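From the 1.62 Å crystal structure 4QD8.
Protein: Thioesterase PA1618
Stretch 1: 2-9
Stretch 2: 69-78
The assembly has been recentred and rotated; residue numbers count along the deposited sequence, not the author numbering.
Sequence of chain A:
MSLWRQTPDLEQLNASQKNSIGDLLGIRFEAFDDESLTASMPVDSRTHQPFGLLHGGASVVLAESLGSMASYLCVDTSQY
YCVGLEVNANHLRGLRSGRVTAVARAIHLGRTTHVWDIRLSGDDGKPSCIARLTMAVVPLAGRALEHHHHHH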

# COMPACT_ATOMS: atom_id res chain seq x y z
N SER A 2 -19.01 -2.35 -21.72
CA SER A 2 -19.03 -0.89 -21.60
C SER A 2 -17.66 -0.38 -21.17
O SER A 2 -17.10 0.52 -21.80
CB SER A 2 -20.09 -0.43 -20.61
OG SER A 2 -21.38 -0.41 -21.22
N LEU A 3 -17.13 -0.97 -20.11
CA LEU A 3 -15.78 -0.69 -19.65
C LEU A 3 -14.82 -1.12 -20.74
O LEU A 3 -13.77 -0.51 -20.95
CB LEU A 3 -15.51 -1.55 -18.41
CG LEU A 3 -14.82 -1.03 -17.16
CD1 LEU A 3 -14.56 -2.19 -16.22
CD2 LEU A 3 -13.54 -0.34 -17.50
N TRP A 4 -15.19 -2.19 -21.42
CA TRP A 4 -14.24 -2.96 -22.21
C TRP A 4 -14.01 -2.41 -23.60
O TRP A 4 -14.95 -1.88 -24.22
CB TRP A 4 -14.71 -4.41 -22.30
CG TRP A 4 -15.14 -4.95 -20.99
CD1 TRP A 4 -16.40 -5.35 -20.62
CD2 TRP A 4 -14.31 -5.14 -19.84
NE1 TRP A 4 -16.39 -5.78 -19.31
CE2 TRP A 4 -15.12 -5.66 -18.81
CE3 TRP A 4 -12.95 -4.92 -19.59
CZ2 TRP A 4 -14.61 -5.97 -17.55
CZ3 TRP A 4 -12.45 -5.22 -18.33
CH2 TRP A 4 -13.28 -5.75 -17.33
N ARG A 5 -12.78 -2.54 -24.09
CA ARG A 5 -12.49 -2.31 -25.50
C ARG A 5 -12.66 -3.63 -26.23
O ARG A 5 -13.50 -3.76 -27.12
CB ARG A 5 -11.08 -1.79 -25.70
CG ARG A 5 -10.75 -1.40 -27.13
CD ARG A 5 -9.38 -0.81 -27.19
NE ARG A 5 -9.10 -0.11 -28.43
CZ ARG A 5 -8.50 -0.66 -29.49
NH1 ARG A 5 -8.16 -1.94 -29.47
NH2 ARG A 5 -8.26 0.08 -30.56
N GLN A 6 -11.84 -4.61 -25.85
CA GLN A 6 -12.07 -5.98 -26.29
C GLN A 6 -13.14 -6.65 -25.43
O GLN A 6 -13.00 -6.72 -24.21
CB GLN A 6 -10.79 -6.80 -26.27
CG GLN A 6 -11.06 -8.29 -26.35
CD GLN A 6 -10.15 -9.01 -27.32
OE1 GLN A 6 -10.54 -9.28 -28.47
NE2 GLN A 6 -8.94 -9.35 -26.87
N THR A 7 -14.19 -7.15 -26.07
CA THR A 7 -15.24 -7.88 -25.37
C THR A 7 -14.64 -9.12 -24.71
O THR A 7 -13.96 -9.90 -25.37
CB THR A 7 -16.36 -8.29 -26.33
OG1 THR A 7 -17.03 -7.12 -26.80
CG2 THR A 7 -17.37 -9.17 -25.63
N PRO A 8 -14.87 -9.30 -23.40
CA PRO A 8 -14.25 -10.46 -22.76
C PRO A 8 -14.78 -11.77 -23.35
O PRO A 8 -15.97 -11.92 -23.56
CB PRO A 8 -14.70 -10.34 -21.29
CG PRO A 8 -15.06 -8.87 -21.12
CD PRO A 8 -15.64 -8.47 -22.45
N ASP A 9 -13.86 -12.69 -23.62
CA ASP A 9 -14.24 -14.04 -24.02
C ASP A 9 -13.53 -15.00 -23.07
O ASP A 9 -12.31 -15.15 -23.12
CB ASP A 9 -13.85 -14.30 -25.47
CG ASP A 9 -14.14 -15.72 -25.89
OD1 ASP A 9 -13.28 -16.59 -25.66
OD2 ASP A 9 -15.25 -15.97 -26.43
N MET A 69 -5.49 -8.78 -16.66
CA MET A 69 -6.31 -9.20 -17.80
C MET A 69 -7.37 -8.14 -18.08
O MET A 69 -7.63 -7.81 -19.24
CB MET A 69 -6.99 -10.55 -17.52
CG MET A 69 -7.68 -11.13 -18.73
SD MET A 69 -6.47 -11.63 -19.97
CE MET A 69 -5.79 -13.10 -19.19
N ALA A 70 -7.96 -7.60 -17.03
CA ALA A 70 -8.91 -6.50 -17.19
C ALA A 70 -8.27 -5.30 -17.92
O ALA A 70 -8.89 -4.72 -18.81
CB ALA A 70 -9.47 -6.07 -15.85
N SER A 71 -7.03 -4.94 -17.57
CA SER A 71 -6.32 -3.87 -18.27
C SER A 71 -6.10 -4.19 -19.74
O SER A 71 -6.27 -3.33 -20.60
CB SER A 71 -4.99 -3.55 -17.61
OG SER A 71 -5.18 -2.62 -16.57
N TYR A 72 -5.71 -5.43 -20.02
CA TYR A 72 -5.51 -5.84 -21.40
C TYR A 72 -6.76 -5.71 -22.25
O TYR A 72 -6.67 -5.41 -23.44
CB TYR A 72 -4.95 -7.26 -21.45
CG TYR A 72 -3.46 -7.22 -21.57
CD1 TYR A 72 -2.86 -6.96 -22.81
CD2 TYR A 72 -2.64 -7.39 -20.46
CE1 TYR A 72 -1.48 -6.91 -22.93
CE2 TYR A 72 -1.27 -7.34 -20.58
CZ TYR A 72 -0.69 -7.10 -21.82
OH TYR A 72 0.67 -7.05 -21.93
N LEU A 73 -7.92 -5.89 -21.63
CA LEU A 73 -9.20 -5.81 -22.34
C LEU A 73 -9.65 -4.36 -22.50
O LEU A 73 -10.68 -4.09 -23.12
CB LEU A 73 -10.28 -6.58 -21.57
CG LEU A 73 -10.10 -8.10 -21.48
CD1 LEU A 73 -11.04 -8.70 -20.48
CD2 LEU A 73 -10.35 -8.72 -22.86
N CYS A 74 -8.89 -3.43 -21.93
CA CYS A 74 -9.26 -2.02 -21.96
C CYS A 74 -8.32 -1.15 -22.79
O CYS A 74 -8.66 -0.01 -23.11
CB CYS A 74 -9.36 -1.44 -20.55
SG CYS A 74 -10.75 -2.05 -19.59
N VAL A 75 -7.14 -1.66 -23.13
CA VAL A 75 -6.23 -0.87 -23.95
C VAL A 75 -6.24 -1.26 -25.41
O VAL A 75 -6.75 -2.31 -25.78
CB VAL A 75 -4.76 -0.95 -23.47
CG1 VAL A 75 -4.65 -0.45 -22.05
CG2 VAL A 75 -4.23 -2.36 -23.61
N ASP A 76 -5.68 -0.37 -26.23
CA ASP A 76 -5.39 -0.66 -27.62
C ASP A 76 -4.13 -1.51 -27.67
O ASP A 76 -3.02 -1.00 -27.58
CB ASP A 76 -5.17 0.66 -28.37
CG ASP A 76 -4.83 0.45 -29.84
OD1 ASP A 76 -4.66 -0.70 -30.28
OD2 ASP A 76 -4.72 1.48 -30.55
N THR A 77 -4.33 -2.81 -27.84
CA THR A 77 -3.26 -3.79 -27.77
C THR A 77 -2.33 -3.77 -28.98
O THR A 77 -1.31 -4.45 -28.97
CB THR A 77 -3.83 -5.19 -27.59
OG1 THR A 77 -4.94 -5.36 -28.48
CG2 THR A 77 -4.33 -5.37 -26.16
N SER A 78 -2.68 -2.99 -30.00
CA SER A 78 -1.82 -2.84 -31.16
C SER A 78 -0.75 -1.77 -30.91
O SER A 78 0.21 -1.66 -31.66
CB SER A 78 -2.63 -2.46 -32.41
OG SER A 78 -3.33 -1.24 -32.22

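Leu73 gives up more surface to the other stretch than any other residue, 115 Å² of the 489 Å² buried on both sides together. It lies just past the last helical residue of its stretch, Tyr72, and its carbonyl is free to serve a second segment. Two consecutive amides share it: Arg5 N donates to Leu73 O at 2.8 Å with an N-H...O angle of 145°, and Gln6 N donates to the same Leu73 O at 3.0 Å and 138°. Neither angle is linear, as expected when neighbouring N-H groups converge on one acceptor. The backbones are correspondingly close, with CA of Arg5 4.8 Å from CA of Cys74 and CA of Gln6 4.9 Å from CA of Leu73.

The Leu73 side chain (chi1 m, chi2 t) contacts three residues of the first stretch. Its CB is 3.7 Å from Trp4 CE3, its CD2 is 3.6 Å from Gln6 CG, and its CD1 is 4.1 Å from Pro8 CG. A branched aliphatic residue suits this buried site, since its methyls meet the methylene of Gln6 and the ring of Pro8 without leaving a polar group unpaired.

Arg5, with 97 Å² covered, is the largest contributor from its own stretch. Its CB points toward the second stretch, and chi1 to chi3 are all t, so the chain runs out extended along the loop. CD passes 3.3 Å from Val75 O, and the guanidinium places one face over Asp76 CG, 3.5 Å from Arg5 NH2. The salt bridge from Arg5 NH2 to Asp76 OD1 is long, at 3.7 Å, and the oxygen lies well out of the guanidinium plane, so the attraction is between charges, with no N-H directed at the carboxylate. Asp76 OD1 instead accepts from Ser78 N at 3.0 Å and from Ser78 OG at a very short 2.4 Å, bonds that tie the carboxylate to its own loop.

Cys74 (62 Å²) and Trp4 (61 Å²) complete the contact. The CA-to-CB bond of Cys74 points away from the first stretch, yet SG still comes 3.6 Å from Trp4 CE3 and 3.9 Å from Leu3 CD2. SG sits 4.7 Å from the centroid of the Trp4 six-membered ring, 62° off its normal, an oblique approach. The CA-to-CB bond of Trp4 points sideways, but the end of the side chain comes nearer: CZ3 reaches 4.0 Å from Ala70 CB, and Ala70 O meets the ring edge 3.6 Å from that same Trp4 CZ3. Trp4 NE1 is hydrogen-bonded elsewhere in the structure.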